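Long-range contacts in ATP phosphoribosyltransferase (PDB 2VD3), which catalyses the first step of histidine biosynthesis, joining ATP to 5-phospho-alpha-D-ribose 1-diphosphate, and is captured here in its histidine-inhibited form: residues V97-E102 / D156-L161; S104-P109 / R174-I179; A116-E121 / I135-V140. All coordinates share one frame; numbering follows the deposited sequence.

Contact 1: V97-E102 / D156-L161. With MG (magnesium ion), chain J.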
ATOM      1  N   VAL A  97     -25.094 -17.768  -1.026  1.00 50.15           N
ATOM      2  CA  VAL A  97     -26.517 -17.693  -0.677  1.00 50.16           C
ATOM      3  C   VAL A  97     -27.284 -16.749  -1.593  1.00 50.46           C
ATOM      4  O   VAL A  97     -26.693 -15.861  -2.215  1.00 50.69           O
ATOM      5  CB  VAL A  97     -26.757 -17.282   0.816  1.00 50.04           C
ATOM      6  CG1 VAL A  97     -26.189 -18.324   1.763  1.00 49.39           C
ATOM      7  CG2 VAL A  97     -26.213 -15.880   1.119  1.00 49.60           C
ATOM      8  N   LEU A  98     -28.595 -16.958  -1.681  1.00 50.59           N
ATOM      9  CA  LEU A  98     -29.489 -16.008  -2.330  1.00 50.87           C
ATOM     10  C   LEU A  98     -30.130 -15.181  -1.232  1.00 51.47           C
ATOM     11  O   LEU A  98     -30.704 -15.732  -0.296  1.00 51.67           O
ATOM     12  CB  LEU A  98     -30.561 -16.731  -3.147  1.00 50.58           C
ATOM     13  CG  LEU A  98     -31.458 -15.902  -4.074  1.00 50.15           C
ATOM     14  CD1 LEU A  98     -30.675 -15.280  -5.227  1.00 49.06           C
ATOM     15  CD2 LEU A  98     -32.577 -16.769  -4.614  1.00 50.62           C
ATOM     16  N   ALA A  99     -30.016 -13.860  -1.342  1.00 52.24           N
ATOM     17  CA  ALA A  99     -30.480 -12.954  -0.292  1.00 52.79           C
ATOM     18  C   ALA A  99     -31.383 -11.853  -0.833  1.00 53.25           C
ATOM     19  O   ALA A  99     -31.253 -11.443  -1.990  1.00 53.40           O
ATOM     20  CB  ALA A  99     -29.295 -12.358   0.458  1.00 52.61           C
ATOM     21  N   ALA A 100     -32.296 -11.386   0.017  1.00 53.73           N
ATOM     22  CA  ALA A 100     -33.242 -10.326  -0.332  1.00 54.30           C
ATOM     23  C   ALA A 100     -33.235  -9.214   0.725  1.00 54.77           C
ATOM     24  O   ALA A 100     -32.961  -9.491   1.894  1.00 54.82           O
ATOM     25  CB  ALA A 100     -34.639 -10.906  -0.474  1.00 54.28           C
ATOM     26  N   PRO A 101     -33.484  -7.949   0.312  1.00 55.29           N
ATOM     27  CA  PRO A 101     -33.804  -6.865   1.255  1.00 55.82           C
ATOM     28  C   PRO A 101     -34.766  -7.351   2.332  1.00 56.22           C
ATOM     29  O   PRO A 101     -35.853  -7.815   2.005  1.00 56.38           O
ATOM     30  CB  PRO A 101     -34.488  -5.832   0.362  1.00 55.75           C
ATOM     31  CG  PRO A 101     -33.802  -5.995  -0.957  1.00 55.56           C
ATOM     32  CD  PRO A 101     -33.416  -7.454  -1.075  1.00 55.21           C
ATOM     33  N   GLU A 102     -34.358  -7.262   3.598  1.00 56.75           N
ATOM     34  CA  GLU A 102     -35.084  -7.921   4.694  1.00 57.48           C
ATOM     35  C   GLU A 102     -36.581  -7.604   4.747  1.00 57.72           C
ATOM     36  O   GLU A 102     -37.377  -8.449   5.147  1.00 57.84           O
ATOM     37  CB  GLU A 102     -34.419  -7.647   6.052  1.00 57.58           C
ATOM     38  CG  GLU A 102     -34.735  -6.285   6.681  1.00 57.73           C
ATOM     39  CD  GLU A 102     -33.843  -5.966   7.872  1.00 57.85           C
ATOM     40  OE1 GLU A 102     -32.766  -6.596   8.012  1.00 58.45           O
ATOM     41  OE2 GLU A 102     -34.213  -5.077   8.666  1.00 58.19           O
ATOM     42  N   ASP A 156     -33.238  -6.619  -7.406  1.00 49.06           N
ATOM     43  CA  ASP A 156     -34.151  -6.961  -6.318  1.00 48.81           C
ATOM     44  C   ASP A 156     -33.458  -7.912  -5.345  1.00 48.49           C
ATOM     45  O   ASP A 156     -33.588  -7.769  -4.132  1.00 48.46           O
ATOM     46  CB  ASP A 156     -35.421  -7.616  -6.866  1.00 48.97           C
ATOM     47  CG  ASP A 156     -36.087  -6.791  -7.951  1.00 49.77           C
ATOM     48  OD1 ASP A 156     -36.503  -5.645  -7.668  1.00 50.96           O
ATOM     49  OD2 ASP A 156     -36.196  -7.292  -9.089  1.00 50.23           O
ATOM     50  N   LEU A 157     -32.722  -8.879  -5.890  1.00 48.16           N
ATOM     51  CA  LEU A 157     -32.018  -9.884  -5.092  1.00 47.90           C
ATOM     52  C   LEU A 157     -30.530  -9.943  -5.414  1.00 47.85           C
ATOM     53  O   LEU A 157     -30.074  -9.473  -6.460  1.00 47.69           O
ATOM     54  CB  LEU A 157     -32.623 -11.269  -5.314  1.00 47.90           C
ATOM     55  CG  LEU A 157     -34.125 -11.461  -5.129  1.00 48.25           C
ATOM     56  CD1 LEU A 157     -34.581 -12.692  -5.880  1.00 48.23           C
ATOM     57  CD2 LEU A 157     -34.459 -11.568  -3.661  1.00 48.44           C
ATOM     58  N   ILE A 158     -29.773 -10.534  -4.501  1.00 47.74           N
ATOM     59  CA  ILE A 158     -28.342 -10.688  -4.690  1.00 47.94           C
ATOM     60  C   ILE A 158     -27.930 -12.103  -4.338  1.00 48.12           C
ATOM     61  O   ILE A 158     -28.686 -12.840  -3.714  1.00 48.33           O
ATOM     62  CB  ILE A 158     -27.516  -9.664  -3.841  1.00 47.68           C
ATOM     63  CG1 ILE A 158     -27.575 -10.000  -2.346  1.00 47.30           C
ATOM     64  CG2 ILE A 158     -27.999  -8.232  -4.089  1.00 47.66           C
ATOM     65  CD1 ILE A 158     -26.393  -9.480  -1.541  1.00 46.11           C
ATOM     66  N   THR A 159     -26.740 -12.485  -4.771  1.00 48.50           N
ATOM     67  CA  THR A 159     -26.087 -13.661  -4.235  1.00 48.77           C
ATOM     68  C   THR A 159     -24.926 -13.132  -3.427  1.00 49.63           C
ATOM     69  O   THR A 159     -24.483 -12.001  -3.640  1.00 49.78           O
ATOM     70  CB  THR A 159     -25.568 -14.621  -5.329  1.00 48.57           C
ATOM     71  OG1 THR A 159     -24.463 -14.024  -6.013  1.00 46.96           O
ATOM     72  CG2 THR A 159     -26.675 -14.986  -6.321  1.00 47.61           C
ATOM     73  N   ASP A 160     -24.436 -13.934  -2.494  1.00 50.75           N
ATOM     74  CA  ASP A 160     -23.293 -13.522  -1.702  1.00 52.01           C
ATOM     75  C   ASP A 160     -22.578 -14.704  -1.082  1.00 52.85           C
ATOM     76  O   ASP A 160     -23.185 -15.746  -0.811  1.00 53.12           O
ATOM     77  CB  ASP A 160     -23.717 -12.533  -0.614  1.00 52.14           C
ATOM     78  CG  ASP A 160     -22.572 -11.676  -0.140  1.00 52.49           C
ATOM     79  OD1 ASP A 160     -22.726 -10.992   0.884  1.00 53.67           O
ATOM     80  OD2 ASP A 160     -21.510 -11.687  -0.798  1.00 53.51           O
ATOM     81  N   LEU A 161     -21.288 -14.519  -0.843  1.00 53.81           N
ATOM     82  CA  LEU A 161     -20.433 -15.562  -0.313  1.00 55.46           C
ATOM     83  C   LEU A 161     -20.060 -15.230   1.138  1.00 56.49           C
ATOM     84  O   LEU A 161     -19.401 -14.230   1.379  1.00 56.87           O
ATOM     85  CB  LEU A 161     -19.180 -15.653  -1.192  1.00 55.53           C
ATOM     86  CG  LEU A 161     -18.377 -16.949  -1.317  1.00 55.84           C
ATOM     87  CD1 LEU A 161     -19.220 -18.057  -1.921  1.00 54.81           C
ATOM     88  CD2 LEU A 161     -17.121 -16.683  -2.151  1.00 55.24           C
TER
HETATM   89 MG    MG J1294     -19.333 -11.340  -0.869  1.00 70.94          MG
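L98 and T159 cross obliquely on one face of an antiparallel strand pair, while V97, A99, I158 and D160 point to the other face. In L98, CG is anti to the backbone N (chi1 -171°), and CD1 reaches across to lie 3.5 Å from I158 O. The methyl CG2 of T159 meets the same branch at 4.2 Å from L98 CD1. T159 OG1 turns from these apolar groups and bonds to T120 OG1. On the L98 side, toward P101, L157 CD2 packs closely on A100 CB, at 3.3 Å. On the opposite face the A99 CB lies 4.0 Å from I158 CG1, and L168 of helix 166-170 covers both V97 and A99. Two pairs of backbone bonds fix this register. V97 and D160 bond both ways, as do A99 and I158; A99 N to I158 O is nearly straight (2.9 Å, 175°). The D160 side chain runs off away from V97. Its OD2 binds a magnesium ion at 2.2 Å and also accepts a weak bond from L161 N. This is an antiparallel ladder inside the mixed sheet of the ATP phosphoribosyltransferase domain, whose family belongs to the periplasmic-binding-protein clan.

Contact 2: S104-P109 / R174-I179. With MG (magnesium ion), chain M.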
ATOM      1  N   SER A 104     -38.530  -7.318   2.277  1.00 58.54           N
ATOM      2  CA  SER A 104     -39.180  -7.786   1.052  1.00 58.62           C
ATOM      3  C   SER A 104     -40.273  -8.827   1.294  1.00 58.61           C
ATOM      4  O   SER A 104     -40.288  -9.512   2.326  1.00 58.52           O
ATOM      5  CB  SER A 104     -38.157  -8.325   0.052  1.00 58.54           C
ATOM      6  OG  SER A 104     -38.792  -8.713  -1.152  1.00 58.75           O
ATOM      7  N   THR A 105     -41.187  -8.918   0.329  1.00 58.61           N
ATOM      8  CA  THR A 105     -42.187  -9.983   0.269  1.00 58.50           C
ATOM      9  C   THR A 105     -41.494 -11.341   0.161  1.00 58.60           C
ATOM     10  O   THR A 105     -41.809 -12.260   0.915  1.00 58.75           O
ATOM     11  CB  THR A 105     -43.173  -9.757  -0.913  1.00 58.48           C
ATOM     12  OG1 THR A 105     -44.267  -8.938  -0.475  1.00 58.32           O
ATOM     13  CG2 THR A 105     -43.723 -11.080  -1.467  1.00 58.31           C
ATOM     14  N   ILE A 106     -40.530 -11.441  -0.758  1.00 58.51           N
ATOM     15  CA  ILE A 106     -39.807 -12.686  -1.031  1.00 58.28           C
ATOM     16  C   ILE A 106     -39.143 -13.260   0.228  1.00 58.37           C
ATOM     17  O   ILE A 106     -38.164 -12.694   0.738  1.00 58.39           O
ATOM     18  CB  ILE A 106     -38.741 -12.485  -2.152  1.00 58.25           C
ATOM     19  CG1 ILE A 106     -39.403 -11.964  -3.431  1.00 58.02           C
ATOM     20  CG2 ILE A 106     -37.966 -13.787  -2.420  1.00 57.87           C
ATOM     21  CD1 ILE A 106     -38.437 -11.355  -4.434  1.00 58.09           C
ATOM     22  N   ARG A 107     -39.687 -14.369   0.724  0.80 58.29           N
ATOM     23  CA  ARG A 107     -39.119 -15.055   1.890  0.80 58.35           C
ATOM     24  C   ARG A 107     -38.482 -16.405   1.538  0.80 58.35           C
ATOM     25  O   ARG A 107     -37.754 -16.990   2.344  0.80 58.35           O
ATOM     26  CB  ARG A 107     -40.172 -15.210   2.993  0.80 58.46           C
ATOM     27  CG  ARG A 107     -40.345 -13.970   3.869  0.80 58.15           C
ATOM     28  CD  ARG A 107     -41.781 -13.812   4.321  0.80 57.55           C
ATOM     29  NE  ARG A 107     -42.610 -13.248   3.260  0.80 57.14           N
ATOM     30  CZ  ARG A 107     -43.915 -13.465   3.116  0.80 56.21           C
ATOM     31  NH1 ARG A 107     -44.569 -14.254   3.960  0.80 55.59           N
ATOM     32  NH2 ARG A 107     -44.565 -12.897   2.110  0.80 55.90           N
ATOM     33  N   GLY A 108     -38.746 -16.881   0.324  1.00 58.31           N
ATOM     34  CA  GLY A 108     -38.156 -18.123  -0.187  1.00 58.23           C
ATOM     35  C   GLY A 108     -38.177 -18.108  -1.705  1.00 58.23           C
ATOM     36  O   GLY A 108     -38.915 -17.318  -2.296  1.00 58.33           O
ATOM     37  N   PRO A 109     -37.371 -18.976  -2.352  1.00 58.32           N
ATOM     38  CA  PRO A 109     -37.286 -18.997  -3.826  1.00 58.42           C
ATOM     39  C   PRO A 109     -38.632 -19.140  -4.551  1.00 58.48           C
ATOM     40  O   PRO A 109     -38.730 -18.784  -5.726  1.00 58.49           O
ATOM     41  CB  PRO A 109     -36.377 -20.202  -4.126  1.00 58.33           C
ATOM     42  CG  PRO A 109     -36.238 -20.942  -2.848  1.00 58.29           C
ATOM     43  CD  PRO A 109     -36.479 -19.975  -1.738  1.00 58.16           C
ATOM     44  N   ARG A 174     -31.700 -10.670   4.190  1.00 57.05           N
ATOM     45  CA  ARG A 174     -32.028 -11.979   4.741  1.00 56.43           C
ATOM     46  C   ARG A 174     -31.768 -13.094   3.719  1.00 55.40           C
ATOM     47  O   ARG A 174     -32.159 -12.977   2.552  1.00 55.29           O
ATOM     48  CB  ARG A 174     -33.487 -11.984   5.192  1.00 56.48           C
ATOM     49  CG  ARG A 174     -34.016 -13.325   5.667  1.00 57.32           C
ATOM     50  CD  ARG A 174     -35.522 -13.276   5.926  1.00 57.42           C
ATOM     51  NE  ARG A 174     -36.303 -13.068   4.705  1.00 59.87           N
ATOM     52  CZ  ARG A 174     -36.960 -11.947   4.403  1.00 61.17           C
ATOM     53  NH1 ARG A 174     -36.939 -10.909   5.233  1.00 61.70           N
ATOM     54  NH2 ARG A 174     -37.648 -11.865   3.268  1.00 61.31           N
ATOM     55  N   VAL A 175     -31.106 -14.164   4.165  1.00 54.36           N
ATOM     56  CA  VAL A 175     -30.843 -15.346   3.328  1.00 53.43           C
ATOM     57  C   VAL A 175     -32.163 -16.038   3.026  1.00 52.88           C
ATOM     58  O   VAL A 175     -32.869 -16.450   3.947  1.00 53.12           O
ATOM     59  CB  VAL A 175     -29.898 -16.363   4.028  1.00 53.21           C
ATOM     60  CG1 VAL A 175     -29.724 -17.620   3.189  1.00 53.08           C
ATOM     61  CG2 VAL A 175     -28.546 -15.741   4.321  1.00 53.69           C
ATOM     62  N   ILE A 176     -32.511 -16.151   1.748  1.00 52.01           N
ATOM     63  CA  ILE A 176     -33.748 -16.851   1.377  1.00 51.37           C
ATOM     64  C   ILE A 176     -33.490 -18.219   0.732  1.00 50.86           C
ATOM     65  O   ILE A 176     -34.422 -18.983   0.487  1.00 50.46           O
ATOM     66  CB  ILE A 176     -34.758 -15.951   0.575  1.00 51.35           C
ATOM     67  CG1 ILE A 176     -34.163 -15.436  -0.736  1.00 51.16           C
ATOM     68  CG2 ILE A 176     -35.235 -14.791   1.435  1.00 50.85           C
ATOM     69  CD1 ILE A 176     -34.694 -16.130  -1.953  1.00 51.44           C
ATOM     70  N   ASP A 177     -32.213 -18.519   0.485  1.00 50.49           N
ATOM     71  CA  ASP A 177     -31.769 -19.858   0.077  1.00 49.81           C
ATOM     72  C   ASP A 177     -30.247 -19.968   0.030  1.00 49.37           C
ATOM     73  O   ASP A 177     -29.540 -18.959  -0.067  1.00 49.17           O
ATOM     74  CB  ASP A 177     -32.353 -20.259  -1.276  1.00 49.80           C
ATOM     75  CG  ASP A 177     -32.484 -21.764  -1.431  1.00 49.98           C
ATOM     76  OD1 ASP A 177     -31.972 -22.515  -0.568  1.00 49.26           O
ATOM     77  OD2 ASP A 177     -33.106 -22.201  -2.422  1.00 50.27           O
ATOM     78  N   THR A 178     -29.757 -21.203   0.133  1.00 48.63           N
ATOM     79  CA  THR A 178     -28.350 -21.498  -0.101  1.00 47.97           C
ATOM     80  C   THR A 178     -28.220 -22.129  -1.483  1.00 47.41           C
ATOM     81  O   THR A 178     -28.850 -23.137  -1.773  1.00 46.75           O
ATOM     82  CB  THR A 178     -27.750 -22.419   0.994  1.00 47.86           C
ATOM     83  OG1 THR A 178     -27.868 -21.782   2.273  1.00 47.88           O
ATOM     84  CG2 THR A 178     -26.276 -22.695   0.725  1.00 47.65           C
ATOM     85  N   ILE A 179     -27.404 -21.513  -2.333  1.00 47.12           N
ATOM     86  CA  ILE A 179     -27.212 -21.991  -3.710  1.00 46.70           C
ATOM     87  C   ILE A 179     -26.131 -23.063  -3.795  1.00 46.19           C
ATOM     88  O   ILE A 179     -26.286 -24.039  -4.508  1.00 46.38           O
ATOM     89  CB  ILE A 179     -26.870 -20.823  -4.667  1.00 46.63           C
ATOM     90  CG1 ILE A 179     -27.868 -19.673  -4.473  1.00 46.47           C
ATOM     91  CG2 ILE A 179     -26.860 -21.294  -6.105  1.00 46.35           C
ATOM     92  CD1 ILE A 179     -27.481 -18.386  -5.158  1.00 45.17           C
TER
HETATM   93 MG    MG M1297     -32.291 -24.794  -1.341  1.00 71.07          MG
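The irregular loop 104-109 runs up against strand 174-179 without pairing with it; the nearest alpha carbons are G108 CA and I176 CA, 4.8 Å apart, beside a classic beta bulge in which I176 and D177 both face L98. R174 reaches toward the loop edge-on. Its CG is anti to the backbone N (chi1 174°) and the chain bends at chi3 (66°). This brings the edge of the guanidinium to the loop, where NH2 gives a weak bond to I106 O at 2.7 Å. NH1 bonds to E102 O, so the one group bonds two backbone carbonyls four residues apart. R107 lies alongside, with its guanidinium at 81° to that of R174. The R107 group is held by its own loop, NE bonding to T105 O at 2.7 Å. I176 has CG1 in the crowded position between N and the carbonyl carbon. Its CD1 then sits 3.9 Å from P109 N, and its CG2 lies 3.5 Å from R107 O. P109 crosses D177 at about a right angle, with CG 3.4 Å from D177 OD2. That oxygen bonds to Y129 OH, while D177 OD1 binds a magnesium ion at 2.4 Å. S104 OG accepts from I106 N, so the loop opens with an ST turn and packs on a bulged strand of the mixed sheet.

Contact 3: A116-E121 / I135-V140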
ATOM      1  N   ALA A 116     -37.919 -10.661 -11.867  1.00 51.87           N
ATOM      2  CA  ALA A 116     -36.982 -10.344 -10.787  1.00 51.03           C
ATOM      3  C   ALA A 116     -35.545 -10.290 -11.266  1.00 50.36           C
ATOM      4  O   ALA A 116     -35.110 -11.122 -12.061  1.00 50.15           O
ATOM      5  CB  ALA A 116     -37.120 -11.320  -9.634  1.00 51.06           C
ATOM      6  N   VAL A 117     -34.818  -9.291 -10.782  1.00 49.72           N
ATOM      7  CA  VAL A 117     -33.407  -9.139 -11.121  1.00 49.04           C
ATOM      8  C   VAL A 117     -32.550  -9.616  -9.956  1.00 48.55           C
ATOM      9  O   VAL A 117     -32.788  -9.242  -8.805  1.00 48.33           O
ATOM     10  CB  VAL A 117     -33.065  -7.682 -11.523  1.00 48.97           C
ATOM     11  CG1 VAL A 117     -31.579  -7.528 -11.788  1.00 48.38           C
ATOM     12  CG2 VAL A 117     -33.874  -7.271 -12.758  1.00 48.60           C
ATOM     13  N   ILE A 118     -31.578 -10.473 -10.266  1.00 48.11           N
ATOM     14  CA  ILE A 118     -30.612 -10.951  -9.279  1.00 47.36           C
ATOM     15  C   ILE A 118     -29.208 -10.541  -9.689  1.00 46.76           C
ATOM     16  O   ILE A 118     -28.766 -10.857 -10.798  1.00 46.78           O
ATOM     17  CB  ILE A 118     -30.654 -12.488  -9.113  1.00 47.44           C
ATOM     18  CG1 ILE A 118     -32.074 -12.957  -8.782  1.00 47.74           C
ATOM     19  CG2 ILE A 118     -29.661 -12.934  -8.026  1.00 46.85           C
ATOM     20  CD1 ILE A 118     -32.329 -14.431  -9.102  1.00 48.51           C
ATOM     21  N   ALA A 119     -28.518  -9.843  -8.786  1.00 45.72           N
ATOM     22  CA  ALA A 119     -27.134  -9.440  -8.992  1.00 45.08           C
ATOM     23  C   ALA A 119     -26.201 -10.474  -8.369  1.00 44.92           C
ATOM     24  O   ALA A 119     -26.457 -10.978  -7.270  1.00 44.62           O
ATOM     25  CB  ALA A 119     -26.876  -8.063  -8.388  1.00 45.13           C
ATOM     26  N   THR A 120     -25.116 -10.780  -9.070  1.00 44.28           N
ATOM     27  CA  THR A 120     -24.247 -11.861  -8.667  1.00 44.05           C
ATOM     28  C   THR A 120     -22.820 -11.639  -9.153  1.00 44.37           C
ATOM     29  O   THR A 120     -22.572 -10.838 -10.050  1.00 44.25           O
ATOM     30  CB  THR A 120     -24.775 -13.218  -9.193  1.00 44.03           C
ATOM     31  OG1 THR A 120     -24.041 -14.296  -8.592  1.00 43.64           O
ATOM     32  CG2 THR A 120     -24.658 -13.301 -10.712  1.00 44.04           C
ATOM     33  N   GLU A 121     -21.880 -12.336  -8.529  1.00 44.60           N
ATOM     34  CA  GLU A 121     -20.542 -12.437  -9.086  1.00 45.02           C
ATOM     35  C   GLU A 121     -20.398 -13.797  -9.744  1.00 45.01           C
ATOM     36  O   GLU A 121     -19.390 -14.069 -10.389  1.00 45.29           O
ATOM     37  CB  GLU A 121     -19.480 -12.214  -8.017  1.00 44.94           C
ATOM     38  CG  GLU A 121     -19.539 -10.829  -7.410  1.00 45.37           C
ATOM     39  CD  GLU A 121     -18.374 -10.553  -6.497  1.00 47.30           C
ATOM     40  OE1 GLU A 121     -18.622 -10.249  -5.315  1.00 48.36           O
ATOM     41  OE2 GLU A 121     -17.215 -10.652  -6.955  1.00 47.99           O
ATOM     42  N   ILE A 135     -37.114 -21.182 -12.119  1.00 55.98           N
ATOM     43  CA  ILE A 135     -37.471 -19.781 -11.907  1.00 55.91           C
ATOM     44  C   ILE A 135     -37.028 -18.929 -13.089  1.00 55.69           C
ATOM     45  O   ILE A 135     -35.907 -19.071 -13.586  1.00 55.87           O
ATOM     46  CB  ILE A 135     -36.868 -19.204 -10.606  1.00 55.86           C
ATOM     47  CG1 ILE A 135     -36.979 -20.205  -9.450  1.00 55.93           C
ATOM     48  CG2 ILE A 135     -37.554 -17.901 -10.240  1.00 55.98           C
ATOM     49  CD1 ILE A 135     -36.083 -19.870  -8.255  1.00 56.21           C
ATOM     50  N   ASP A 136     -37.925 -18.061 -13.544  1.00 55.49           N
ATOM     51  CA  ASP A 136     -37.601 -17.072 -14.559  1.00 55.22           C
ATOM     52  C   ASP A 136     -37.234 -15.789 -13.830  1.00 54.97           C
ATOM     53  O   ASP A 136     -38.093 -15.116 -13.266  1.00 54.87           O
ATOM     54  CB  ASP A 136     -38.782 -16.851 -15.510  1.00 55.38           C
ATOM     55  CG  ASP A 136     -38.476 -15.849 -16.627  1.00 55.82           C
ATOM     56  OD1 ASP A 136     -37.454 -15.131 -16.565  1.00 56.13           O
ATOM     57  OD2 ASP A 136     -39.287 -15.765 -17.577  1.00 57.39           O
ATOM     58  N   ALA A 137     -35.941 -15.485 -13.818  1.00 54.59           N
ATOM     59  CA  ALA A 137     -35.436 -14.252 -13.240  1.00 54.37           C
ATOM     60  C   ALA A 137     -34.213 -13.818 -14.031  1.00 54.23           C
ATOM     61  O   ALA A 137     -33.525 -14.654 -14.630  1.00 54.33           O
ATOM     62  CB  ALA A 137     -35.100 -14.442 -11.763  1.00 54.20           C
ATOM     63  N   GLU A 138     -33.956 -12.513 -14.050  1.00 53.90           N
ATOM     64  CA  GLU A 138     -32.804 -11.975 -14.763  1.00 53.78           C
ATOM     65  C   GLU A 138     -31.585 -11.946 -13.852  1.00 53.38           C
ATOM     66  O   GLU A 138     -31.697 -11.705 -12.643  1.00 53.47           O
ATOM     67  CB  GLU A 138     -33.087 -10.574 -15.320  1.00 53.97           C
ATOM     68  CG  GLU A 138     -34.475 -10.383 -15.946  1.00 55.21           C
ATOM     69  CD  GLU A 138     -34.827 -11.441 -16.985  1.00 55.85           C
ATOM     70  OE1 GLU A 138     -34.014 -11.677 -17.908  1.00 55.53           O
ATOM     71  OE2 GLU A 138     -35.928 -12.027 -16.874  1.00 57.08           O
ATOM     72  N   VAL A 139     -30.425 -12.186 -14.452  1.00 52.70           N
ATOM     73  CA  VAL A 139     -29.170 -12.266 -13.725  1.00 52.03           C
ATOM     74  C   VAL A 139     -28.237 -11.171 -14.211  1.00 51.72           C
ATOM     75  O   VAL A 139     -27.889 -11.122 -15.393  1.00 51.77           O
ATOM     76  CB  VAL A 139     -28.517 -13.661 -13.906  1.00 52.06           C
ATOM     77  CG1 VAL A 139     -27.100 -13.677 -13.389  1.00 51.21           C
ATOM     78  CG2 VAL A 139     -29.355 -14.731 -13.214  1.00 51.71           C
ATOM     79  N   VAL A 140     -27.844 -10.291 -13.297  1.00 51.14           N
ATOM     80  CA  VAL A 140     -26.922  -9.207 -13.620  1.00 50.70           C
ATOM     81  C   VAL A 140     -25.577  -9.459 -12.939  1.00 50.50           C
ATOM     82  O   VAL A 140     -25.492  -9.579 -11.711  1.00 50.48           O
ATOM     83  CB  VAL A 140     -27.494  -7.803 -13.239  1.00 50.70           C
ATOM     84  CG1 VAL A 140     -26.484  -6.700 -13.551  1.00 50.29           C
ATOM     85  CG2 VAL A 140     -28.791  -7.532 -13.986  1.00 50.61           C
TER
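V117 carries CG1 anti to its backbone N (chi1 177°), and V140 carries CG2 anti to its carbonyl carbon, so the two methyls meet obliquely, 3.6 Å from V117 CG1 to V140 CG2. In T120, OG1 is anti to the backbone N (chi1 -170°), which puts the methyl in the crowded position between N and the carbonyl carbon. There T120 CG2 touches V139 CG1 at 3.6 Å. T120 OG1 is held elsewhere, by T159 OG1, T126 OG1 and F122 N. I118 has CG1 anti to its carbonyl carbon and stretches its chain on, so that CD1 lies 3.8 Å from A137 CB. V117, A119, E138 and V140 share one face of the pair. I118 and V139 lie on the other, and L130 of helix 123-132 packs on both. V140 also packs on E59 of a second subunit. Four backbone bonds zip the strands in parallel register. E138 N bonds to A116 O at 2.7 Å, and I118 N returns the grip to E138 O. V140 N to I118 O is the straightest of the four (2.7 Å, 169°). T120 N bonds to V140 O, and T120 pairs on to L142. The strands are adjacent and parallel, and the chain between them passes through helix 123-132, which makes this a beta-alpha-beta crossover unit.

All three contacts reach one mixed sheet; in contact 2 a loop packs against one of its strands. Contact 1 is the most buried. Contacts 2 and 3 lie at its flanks and are only partly buried. Strand 94-101 pairs with strand 173-188, so contacts 1 and 2 share a seam: L98 N bonds to D177 O. Strand 157-162 pairs with strand 117-120, which joins contact 1 to contact 3 through L157 O and A119 N. The chemistry follows this order. Contact 1 is an antiparallel ladder and contact 3 a parallel one, both held by backbone bonds, with mostly apolar side chains on the faces. Contact 2 lacks a ladder and relies on an arginine and packing. Contacts 1 and 2 each include an aspartate bound to magnesium.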